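Local coordinates for ComZ (Thermus thermophilus, PDB 6QVI), which is a competence-associated pilin that probably acts as a DNA receptor at the tip of a pilus during natural transformation, at residues F357-T362 and R385-R390; S192-R197 and G445-A450; F18-A23 and E81-A86. All coordinates share one frame; numbering follows the deposited sequence.

Contact 1 (F357-T362 and R385-R390); sequences FRYTYT and RPVDYR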
loop_
_atom_site.group_PDB
_atom_site.type_symbol
_atom_site.label_atom_id
_atom_site.label_comp_id
_atom_site.label_asym_id
_atom_site.label_seq_id
_atom_site.Cartn_x
_atom_site.Cartn_y
_atom_site.Cartn_z
ATOM N N PHE A 357 -9.344 12.707 21.212
ATOM C CA PHE A 357 -8.316 13.605 20.715
ATOM C C PHE A 357 -8.296 14.850 21.581
ATOM O O PHE A 357 -9.283 15.201 22.225
ATOM C CB PHE A 357 -8.514 13.992 19.233
ATOM C CG PHE A 357 -9.630 14.976 18.993
ATOM C CD1 PHE A 357 -9.412 16.343 19.088
ATOM C CD2 PHE A 357 -10.888 14.535 18.618
ATOM C CE1 PHE A 357 -10.450 17.254 18.867
ATOM C CE2 PHE A 357 -11.933 15.447 18.389
ATOM C CZ PHE A 357 -11.709 16.803 18.508
ATOM N N ARG A 358 -7.162 15.537 21.558
ATOM C CA ARG A 358 -6.973 16.734 22.360
ATOM C C ARG A 358 -6.167 17.724 21.536
ATOM O O ARG A 358 -5.200 17.328 20.878
ATOM C CB ARG A 358 -6.257 16.408 23.666
ATOM C CG ARG A 358 -6.056 17.597 24.544
ATOM C CD ARG A 358 -6.152 17.176 25.983
ATOM N NE ARG A 358 -5.273 16.050 26.247
ATOM C CZ ARG A 358 -4.047 16.178 26.730
ATOM N NH1 ARG A 358 -3.574 17.389 27.004
ATOM N NH2 ARG A 358 -3.298 15.103 26.942
ATOM N N TYR A 359 -6.600 18.981 21.506
ATOM C CA TYR A 359 -5.961 19.984 20.659
ATOM C C TYR A 359 -5.547 21.200 21.500
ATOM O O TYR A 359 -6.386 22.037 21.851
ATOM C CB TYR A 359 -6.892 20.415 19.532
ATOM C CG TYR A 359 -6.390 21.601 18.713
ATOM C CD1 TYR A 359 -5.040 21.745 18.382
ATOM C CD2 TYR A 359 -7.247 22.655 18.415
ATOM C CE1 TYR A 359 -4.602 22.856 17.653
ATOM C CE2 TYR A 359 -6.819 23.774 17.737
ATOM C CZ TYR A 359 -5.503 23.876 17.325
ATOM O OH TYR A 359 -5.093 25.004 16.621
ATOM N N THR A 360 -4.269 21.273 21.860
ATOM C CA THR A 360 -3.767 22.417 22.613
ATOM C C THR A 360 -3.377 23.546 21.658
ATOM O O THR A 360 -3.082 23.320 20.477
ATOM C CB THR A 360 -2.580 22.018 23.494
ATOM O OG1 THR A 360 -2.805 20.717 24.046
ATOM C CG2 THR A 360 -2.449 22.985 24.621
ATOM N N TYR A 361 -3.350 24.772 22.191
ATOM C CA TYR A 361 -2.894 25.952 21.462
ATOM C C TYR A 361 -1.779 26.625 22.268
ATOM O O TYR A 361 -1.895 26.817 23.480
ATOM C CB TYR A 361 -4.066 26.921 21.220
ATOM C CG TYR A 361 -3.671 28.319 20.760
ATOM C CD1 TYR A 361 -2.495 28.555 20.035
ATOM C CD2 TYR A 361 -4.419 29.418 21.148
ATOM C CE1 TYR A 361 -2.118 29.824 19.655
ATOM C CE2 TYR A 361 -4.047 30.706 20.766
ATOM C CZ TYR A 361 -2.886 30.891 20.025
ATOM O OH TYR A 361 -2.480 32.135 19.628
ATOM N N THR A 362 -0.714 27.001 21.567
ATOM C CA THR A 362 0.570 27.415 22.122
ATOM C C THR A 362 0.866 28.903 21.992
ATOM O O THR A 362 1.407 29.515 22.921
ATOM C CB THR A 362 1.675 26.641 21.388
ATOM O OG1 THR A 362 1.708 27.045 20.006
ATOM C CG2 THR A 362 1.436 25.141 21.374
ATOM N N ARG A 385 -4.543 26.128 11.473
ATOM C CA ARG A 385 -3.229 26.664 11.792
ATOM C C ARG A 385 -2.234 25.515 11.824
ATOM O O ARG A 385 -2.624 24.361 12.033
ATOM C CB ARG A 385 -3.235 27.422 13.132
ATOM C CG ARG A 385 -4.283 28.533 13.192
ATOM C CD ARG A 385 -3.771 29.816 13.828
ATOM N NE ARG A 385 -2.773 29.551 14.847
ATOM C CZ ARG A 385 -1.846 30.428 15.200
ATOM N NH1 ARG A 385 -1.803 31.613 14.603
ATOM N NH2 ARG A 385 -0.958 30.118 16.133
ATOM N N PRO A 386 -0.944 25.791 11.597
ATOM C CA PRO A 386 0.084 24.746 11.693
ATOM C C PRO A 386 0.002 23.985 13.008
ATOM O O PRO A 386 -0.228 24.570 14.076
ATOM C CB PRO A 386 1.391 25.533 11.585
ATOM C CG PRO A 386 1.048 26.691 10.734
ATOM C CD PRO A 386 -0.393 27.047 11.050
ATOM N N VAL A 387 0.135 22.679 12.916
ATOM C CA VAL A 387 -0.052 21.854 14.069
ATOM C C VAL A 387 0.776 20.602 14.004
ATOM O O VAL A 387 0.897 19.995 12.985
ATOM C CB VAL A 387 -1.540 21.509 14.126
ATOM C CG1 VAL A 387 -2.031 21.181 12.747
ATOM C CG2 VAL A 387 -1.854 20.392 15.084
ATOM N N ASP A 388 1.370 20.250 15.120
ATOM C CA ASP A 388 2.184 19.083 15.262
ATOM C C ASP A 388 1.283 18.009 15.769
ATOM O O ASP A 388 0.396 18.284 16.557
ATOM C CB ASP A 388 3.228 19.325 16.327
ATOM C CG ASP A 388 4.578 19.566 15.766
ATOM O OD1 ASP A 388 4.672 20.149 14.674
ATOM O OD2 ASP A 388 5.547 19.187 16.432
ATOM N N TYR A 389 1.495 16.775 15.360
ATOM C CA TYR A 389 0.618 15.759 15.867
ATOM C C TYR A 389 1.356 14.698 16.582
ATOM O O TYR A 389 2.538 14.585 16.445
ATOM C CB TYR A 389 -0.279 15.195 14.784
ATOM C CG TYR A 389 0.370 14.310 13.768
ATOM C CD1 TYR A 389 0.898 13.100 14.113
ATOM C CD2 TYR A 389 0.406 14.679 12.447
ATOM C CE1 TYR A 389 1.469 12.288 13.168
ATOM C CE2 TYR A 389 0.976 13.878 11.499
ATOM C CZ TYR A 389 1.500 12.686 11.870
ATOM O OH TYR A 389 2.057 11.894 10.919
ATOM N N ARG A 390 0.630 13.969 17.402
ATOM C CA ARG A 390 1.159 12.868 18.155
ATOM C C ARG A 390 0.027 11.890 18.148
ATOM O O ARG A 390 -1.085 12.261 18.448
ATOM C CB ARG A 390 1.431 13.276 19.586
ATOM C CG ARG A 390 2.506 14.324 19.765
ATOM C CD ARG A 390 2.436 14.931 21.154
ATOM N NE ARG A 390 3.332 14.290 22.102
ATOM C CZ ARG A 390 4.142 14.958 22.905
ATOM N NH1 ARG A 390 4.151 16.274 22.867
ATOM N NH2 ARG A 390 4.936 14.315 23.741
#
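Tyr359 and Val387 reach each other across one intervening strand, 366-371, which pairs antiparallel with 357-360 and parallel with 387-392. The nearest alpha carbons of the two segments, CA of Tyr361 and CA of Val387, are 8.9 Å apart, too far for direct backbone pairing; with that strand interposed, the contact is made by side chains alone. The mixed sheet is consistent with the edge of the beta-solenoid domain, where parallel strands give way to antiparallel ones. One touch is apolar and loose: CE1 of Tyr359 approaches CG2 of Val387 at 4.5 Å, obliquely to the ring, while the phenol OH is hydrogen-bonded to the backbone O of Asp339. Next to it, Tyr361 holds CG anti to its backbone N (chi1 167°), which brings the far end of its ring beside Arg385. The arginine chain bends at both chi2 and chi3, and its guanidinium plane stands 72° from the tyrosine ring plane, so the two groups do not stack. Glu366, on the intervening strand, forms a salt bridge with the guanidinium through OE2. The NH2 that it holds is also the atom that reaches the tyrosine ring, lying 3.7 Å from CE1 of Tyr361.

Contact 2 (S192-R197 and G445-A450); sequences SEVTNR and GQHVMA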
loop_
_atom_site.group_PDB
_atom_site.type_symbol
_atom_site.label_atom_id
_atom_site.label_comp_id
_atom_site.label_asym_id
_atom_site.label_seq_id
_atom_site.Cartn_x
_atom_site.Cartn_y
_atom_site.Cartn_z
ATOM N N SER A 192 11.545 22.616 2.751
ATOM C CA SER A 192 11.852 23.555 3.825
ATOM C C SER A 192 11.786 22.939 5.214
ATOM O O SER A 192 10.723 22.922 5.850
ATOM C CB SER A 192 10.895 24.751 3.788
ATOM O OG SER A 192 10.629 25.175 2.466
ATOM N N GLU A 193 12.950 22.506 5.703
ATOM C CA GLU A 193 13.169 22.071 7.083
ATOM C C GLU A 193 12.097 21.086 7.557
ATOM O O GLU A 193 11.505 21.228 8.629
ATOM C CB GLU A 193 13.267 23.288 7.999
ATOM C CG GLU A 193 14.195 24.393 7.442
ATOM C CD GLU A 193 15.626 23.938 7.162
ATOM O OE1 GLU A 193 16.517 24.230 7.990
ATOM O OE2 GLU A 193 15.864 23.308 6.106
ATOM N N VAL A 194 11.872 20.056 6.745
ATOM C CA VAL A 194 10.964 18.965 7.072
ATOM C C VAL A 194 11.699 17.656 7.256
ATOM O O VAL A 194 11.062 16.623 7.488
ATOM C CB VAL A 194 9.854 18.796 6.018
ATOM C CG1 VAL A 194 9.264 20.141 5.663
ATOM C CG2 VAL A 194 10.388 18.056 4.775
ATOM N N THR A 195 13.006 17.650 7.070
ATOM C CA THR A 195 13.762 16.417 7.168
ATOM C C THR A 195 13.902 15.925 8.580
ATOM O O THR A 195 14.300 14.779 8.794
ATOM C CB THR A 195 15.147 16.645 6.574
ATOM O OG1 THR A 195 15.007 17.404 5.372
ATOM C CG2 THR A 195 15.838 15.329 6.302
ATOM N N ASN A 196 13.640 16.780 9.554
ATOM C CA ASN A 196 13.824 16.271 10.892
ATOM C C ASN A 196 12.536 15.635 11.406
ATOM O O ASN A 196 12.438 15.348 12.599
ATOM C CB ASN A 196 14.307 17.353 11.846
ATOM C CG ASN A 196 15.832 17.254 12.081
ATOM O OD1 ASN A 196 16.416 16.200 12.408
ATOM N ND2 ASN A 196 16.468 18.434 12.001
ATOM N N ARG A 197 11.503 15.561 10.552
ATOM C CA ARG A 197 10.259 14.808 10.804
ATOM C C ARG A 197 10.325 13.334 10.355
ATOM O O ARG A 197 9.393 12.571 10.645
ATOM C CB ARG A 197 9.090 15.494 10.115
ATOM C CG ARG A 197 9.084 17.016 10.298
ATOM C CD ARG A 197 9.314 17.377 11.750
ATOM N NE ARG A 197 8.125 17.772 12.471
ATOM C CZ ARG A 197 7.767 19.037 12.632
ATOM N NH1 ARG A 197 8.485 20.020 12.105
ATOM N NH2 ARG A 197 6.677 19.323 13.298
ATOM N N GLY A 445 -2.252 24.067 3.474
ATOM C CA GLY A 445 -0.961 24.078 4.152
ATOM C C GLY A 445 0.172 23.619 3.255
ATOM O O GLY A 445 -0.021 22.856 2.307
ATOM N N GLN A 446 1.373 24.130 3.525
ATOM C CA GLN A 446 2.426 23.859 2.560
ATOM C C GLN A 446 2.951 22.436 2.678
ATOM O O GLN A 446 3.266 21.806 1.667
ATOM C CB GLN A 446 3.549 24.895 2.698
ATOM C CG GLN A 446 3.267 26.082 1.776
ATOM C CD GLN A 446 4.492 26.807 1.220
ATOM O OE1 GLN A 446 4.330 27.706 0.391
ATOM N NE2 GLN A 446 5.703 26.424 1.653
ATOM N N HIS A 447 3.021 21.900 3.896
ATOM C CA HIS A 447 3.574 20.576 4.129
ATOM C C HIS A 447 2.643 19.840 5.079
ATOM O O HIS A 447 2.425 20.285 6.207
ATOM C CB HIS A 447 4.998 20.680 4.682
ATOM C CG HIS A 447 5.938 21.438 3.782
ATOM N ND1 HIS A 447 5.743 21.547 2.421
ATOM C CD2 HIS A 447 7.062 22.143 4.054
ATOM C CE1 HIS A 447 6.712 22.269 1.888
ATOM N NE2 HIS A 447 7.528 22.643 2.857
ATOM N N VAL A 448 2.066 18.728 4.624
ATOM C CA VAL A 448 1.354 17.836 5.526
ATOM C C VAL A 448 1.857 16.420 5.275
ATOM O O VAL A 448 2.094 16.017 4.131
ATOM C CB VAL A 448 -0.172 17.962 5.358
ATOM C CG1 VAL A 448 -0.508 17.941 3.940
ATOM C CG2 VAL A 448 -0.891 16.837 6.053
ATOM N N MET A 449 2.051 15.681 6.353
ATOM C CA MET A 449 2.706 14.389 6.297
ATOM C C MET A 449 1.732 13.399 6.917
ATOM O O MET A 449 1.632 13.286 8.144
ATOM C CB MET A 449 4.064 14.470 6.989
ATOM C CG MET A 449 4.674 13.172 7.430
ATOM S SD MET A 449 6.357 13.489 8.044
ATOM C CE MET A 449 7.204 14.048 6.575
ATOM N N ALA A 450 0.968 12.750 6.055
ATOM C CA ALA A 450 -0.071 11.847 6.505
ATOM C C ALA A 450 -0.552 10.993 5.342
ATOM O O ALA A 450 -0.605 11.482 4.211
ATOM C CB ALA A 450 -1.230 12.662 7.083
#
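His447 and Val194 form the middle of this contact, in which the loop 192-197 lies against the side of strand 447-449 from which His447 and Met449 project. The alpha carbons of His447 and Val194 are 8.1 Å apart, a separation bridged by side chains. The histidine can be followed from its base. CB projects from the strand toward the loop, and CG, anti to the carbonyl carbon (chi1 -58°), comes 4.0 Å from CG1 of Val194. The same methyl meets the next ring atom, CD2, at 3.4 Å; it arrives obliquely, the two side chains crossing at about a right angle. At the far end of the ring, NE2 of His447 is 4.0 Å from both N and OG of Ser192, a separation consistent with simple proximity and not with a bond. The other nitrogen, ND1, turns back on its own segment and donates a weak hydrogen bond to O of Gln446, bent to 128°, while CB of Gln446 lies over one ring face toward its rim.

Two residues along the strand, Met449 makes the second touch. Its chain extends through chi2 and bends only at chi3, placing SD 4.0 Å from CB of Arg197. Beyond that carbon the arginine leads away: NH2 forms a salt bridge with Asp388, and NE is hydrogen-bonded to O of Pro421. Between His447 and Met449, Val448 faces elsewhere, touching Leu419 and Leu466 on the neighbouring strands. His447 also shares a backbone hydrogen bond with Leu419. The loop thus packs on a strand that runs parallel to 465-467, which pairs in turn with 491-496, also in parallel; such successive parallel strands are the pattern of a beta-solenoid, the domain named for this protein.

Contact 3 (F18-A23 and E81-A86); sequences FYAAEA and EVVTDA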
loop_
_atom_site.group_PDB
_atom_site.type_symbol
_atom_site.label_atom_id
_atom_site.label_comp_id
_atom_site.label_asym_id
_atom_site.label_seq_id
_atom_site.Cartn_x
_atom_site.Cartn_y
_atom_site.Cartn_z
ATOM N N PHE A 18 13.596 -43.352 -1.870
ATOM C CA PHE A 18 12.465 -42.470 -1.665
ATOM C C PHE A 18 12.726 -41.489 -0.528
ATOM O O PHE A 18 12.533 -40.283 -0.694
ATOM C CB PHE A 18 11.248 -43.324 -1.398
ATOM C CG PHE A 18 10.548 -43.741 -2.642
ATOM C CD1 PHE A 18 10.490 -42.886 -3.731
ATOM C CD2 PHE A 18 10.004 -45.013 -2.752
ATOM C CE1 PHE A 18 9.852 -43.263 -4.882
ATOM C CE2 PHE A 18 9.371 -45.407 -3.918
ATOM C CZ PHE A 18 9.294 -44.527 -4.984
ATOM N N TYR A 19 13.204 -41.961 0.602
ATOM C CA TYR A 19 13.462 -41.073 1.715
ATOM C C TYR A 19 14.462 -40.031 1.358
ATOM O O TYR A 19 14.378 -38.925 1.785
ATOM C CB TYR A 19 13.951 -41.831 2.925
ATOM C CG TYR A 19 14.424 -40.935 4.020
ATOM C CD1 TYR A 19 13.552 -40.434 4.944
ATOM C CD2 TYR A 19 15.732 -40.580 4.120
ATOM C CE1 TYR A 19 13.973 -39.599 5.944
ATOM C CE2 TYR A 19 16.165 -39.744 5.111
ATOM C CZ TYR A 19 15.275 -39.260 6.019
ATOM O OH TYR A 19 15.695 -38.435 7.015
ATOM N N ALA A 20 15.404 -40.380 0.535
ATOM C CA ALA A 20 16.392 -39.430 0.168
ATOM C C ALA A 20 15.756 -38.346 -0.624
ATOM O O ALA A 20 16.020 -37.210 -0.411
ATOM C CB ALA A 20 17.454 -40.094 -0.650
ATOM N N ALA A 21 14.919 -38.698 -1.564
ATOM C CA ALA A 21 14.292 -37.698 -2.380
ATOM C C ALA A 21 13.313 -36.883 -1.588
ATOM O O ALA A 21 13.293 -35.685 -1.674
ATOM C CB ALA A 21 13.604 -38.351 -3.543
ATOM N N GLU A 22 12.511 -37.555 -0.802
ATOM C CA GLU A 22 11.498 -36.892 0.013
ATOM C C GLU A 22 12.139 -35.982 1.051
ATOM O O GLU A 22 11.517 -35.011 1.500
ATOM C CB GLU A 22 10.667 -37.931 0.747
ATOM C CG GLU A 22 9.455 -38.400 0.032
ATOM C CD GLU A 22 8.296 -37.453 0.195
ATOM O OE1 GLU A 22 7.546 -37.269 -0.788
ATOM O OE2 GLU A 22 8.136 -36.889 1.304
ATOM N N ALA A 23 13.391 -36.251 1.411
ATOM C CA ALA A 23 14.120 -35.309 2.233
ATOM C C ALA A 23 14.331 -34.003 1.493
ATOM O O ALA A 23 14.209 -32.912 2.079
ATOM C CB ALA A 23 15.468 -35.900 2.671
ATOM N N GLU A 81 23.349 -32.534 -2.375
ATOM C CA GLU A 81 23.314 -32.293 -0.965
ATOM C C GLU A 81 23.104 -33.618 -0.308
ATOM O O GLU A 81 22.323 -34.383 -0.769
ATOM C CB GLU A 81 22.159 -31.369 -0.671
ATOM C CG GLU A 81 21.939 -31.026 0.780
ATOM C CD GLU A 81 21.409 -29.627 0.953
ATOM O OE1 GLU A 81 21.755 -28.751 0.148
ATOM O OE2 GLU A 81 20.653 -29.395 1.898
ATOM N N VAL A 82 23.757 -33.899 0.796
ATOM C CA VAL A 82 23.585 -35.199 1.391
ATOM C C VAL A 82 22.664 -35.300 2.564
ATOM O O VAL A 82 22.679 -34.493 3.436
ATOM C CB VAL A 82 24.927 -35.784 1.830
ATOM C CG1 VAL A 82 26.045 -35.302 0.940
ATOM C CG2 VAL A 82 25.206 -35.428 3.260
ATOM N N VAL A 83 21.874 -36.348 2.577
ATOM C CA VAL A 83 20.972 -36.619 3.665
ATOM C C VAL A 83 21.768 -37.370 4.701
ATOM O O VAL A 83 22.646 -38.114 4.362
ATOM C CB VAL A 83 19.854 -37.520 3.187
ATOM C CG1 VAL A 83 18.695 -37.515 4.147
ATOM C CG2 VAL A 83 19.428 -37.092 1.816
ATOM N N THR A 84 21.446 -37.211 5.965
ATOM C CA THR A 84 22.209 -37.857 7.026
ATOM C C THR A 84 21.285 -38.637 7.948
ATOM O O THR A 84 20.111 -38.292 8.119
ATOM C CB THR A 84 23.036 -36.856 7.872
ATOM O OG1 THR A 84 22.165 -35.996 8.625
ATOM C CG2 THR A 84 23.985 -36.050 7.002
ATOM N N ASP A 85 21.838 -39.685 8.566
ATOM C CA ASP A 85 21.085 -40.454 9.548
ATOM C C ASP A 85 21.053 -39.673 10.860
ATOM O O ASP A 85 21.490 -38.522 10.939
ATOM C CB ASP A 85 21.686 -41.849 9.705
ATOM C CG ASP A 85 23.112 -41.823 10.258
ATOM O OD1 ASP A 85 23.703 -40.720 10.357
ATOM O OD2 ASP A 85 23.656 -42.909 10.580
ATOM N N ALA A 86 20.559 -40.308 11.921
ATOM C CA ALA A 86 20.542 -39.630 13.209
ATOM C C ALA A 86 21.952 -39.399 13.713
ATOM O O ALA A 86 22.196 -38.427 14.435
ATOM C CB ALA A 86 19.746 -40.441 14.227
#
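Val83 is the bump of this contact, and the hollow that receives it lies on helix 12-40 among Tyr19, Ala20 and Ala23. The fit is close in backbone terms: CA of Ala20 and CA of Val83 are only 6.4 Å apart, which small alanine side chains allow. The valine's two methyls divide the hollow between them. CG1, anti to the backbone N (chi1 -164°), enters between a ring and a methyl, 3.5 Å from CE2 of Tyr19 and 3.9 Å from CB of Ala23. CG2 settles on the helix backbone instead, 4.1 Å from O of Ala20, with the CB of that alanine slightly farther off. Tyr19 forms one wall: its CG is anti to the backbone N, and the ring reaches out from the helix to meet the valine obliquely.

A long N-terminal helix laid across an antiparallel sheet is the pilin-like fold, here the pseudopilin-like domain. The axes of the two short segments approach to 8.9 Å at an angle of 117°, so the strand runs steeply across the helix. Elsewhere on the helix, Phe18 packs on strands 120-130 and 517-529 of the same sheet, and Ala21 on 120-130. An alanine in place of Val83 would lack CG1 and CG2, and this would probably open a gap between the Tyr19 ring and Ala23, leaving that ring freer to turn. Tyr19 is exposed and touches a crystal neighbour, so its exact orientation may owe something to the lattice. Farther back along the strand, Glu81 joins the same helix through a salt bridge from OE2 to NZ of Lys27.

How the contacts relate
Contacts 1 and 2 lie on the same side of the chain's centre, probably both in the solenoid domain, with centres about 15 Å apart, and they are joined directly. The Arg197–Asp388 bridge (NH2 to OD1, 2.6 Å) links the two, and OH of Tyr389 is probably hydrogen-bonded to O of Met449 at 3.1 Å. In sequence, both segments of contact 1 fall between those of contact 2. Contact 3 belongs to the pilin-like domain on the opposite side of the chain's centre; its centre is about 64 Å from that of contact 1 and 58 Å from that of contact 2, with nearest atoms about 46 and 44 Å away. The geometry thus separates two domains, without locating any DNA-binding surface.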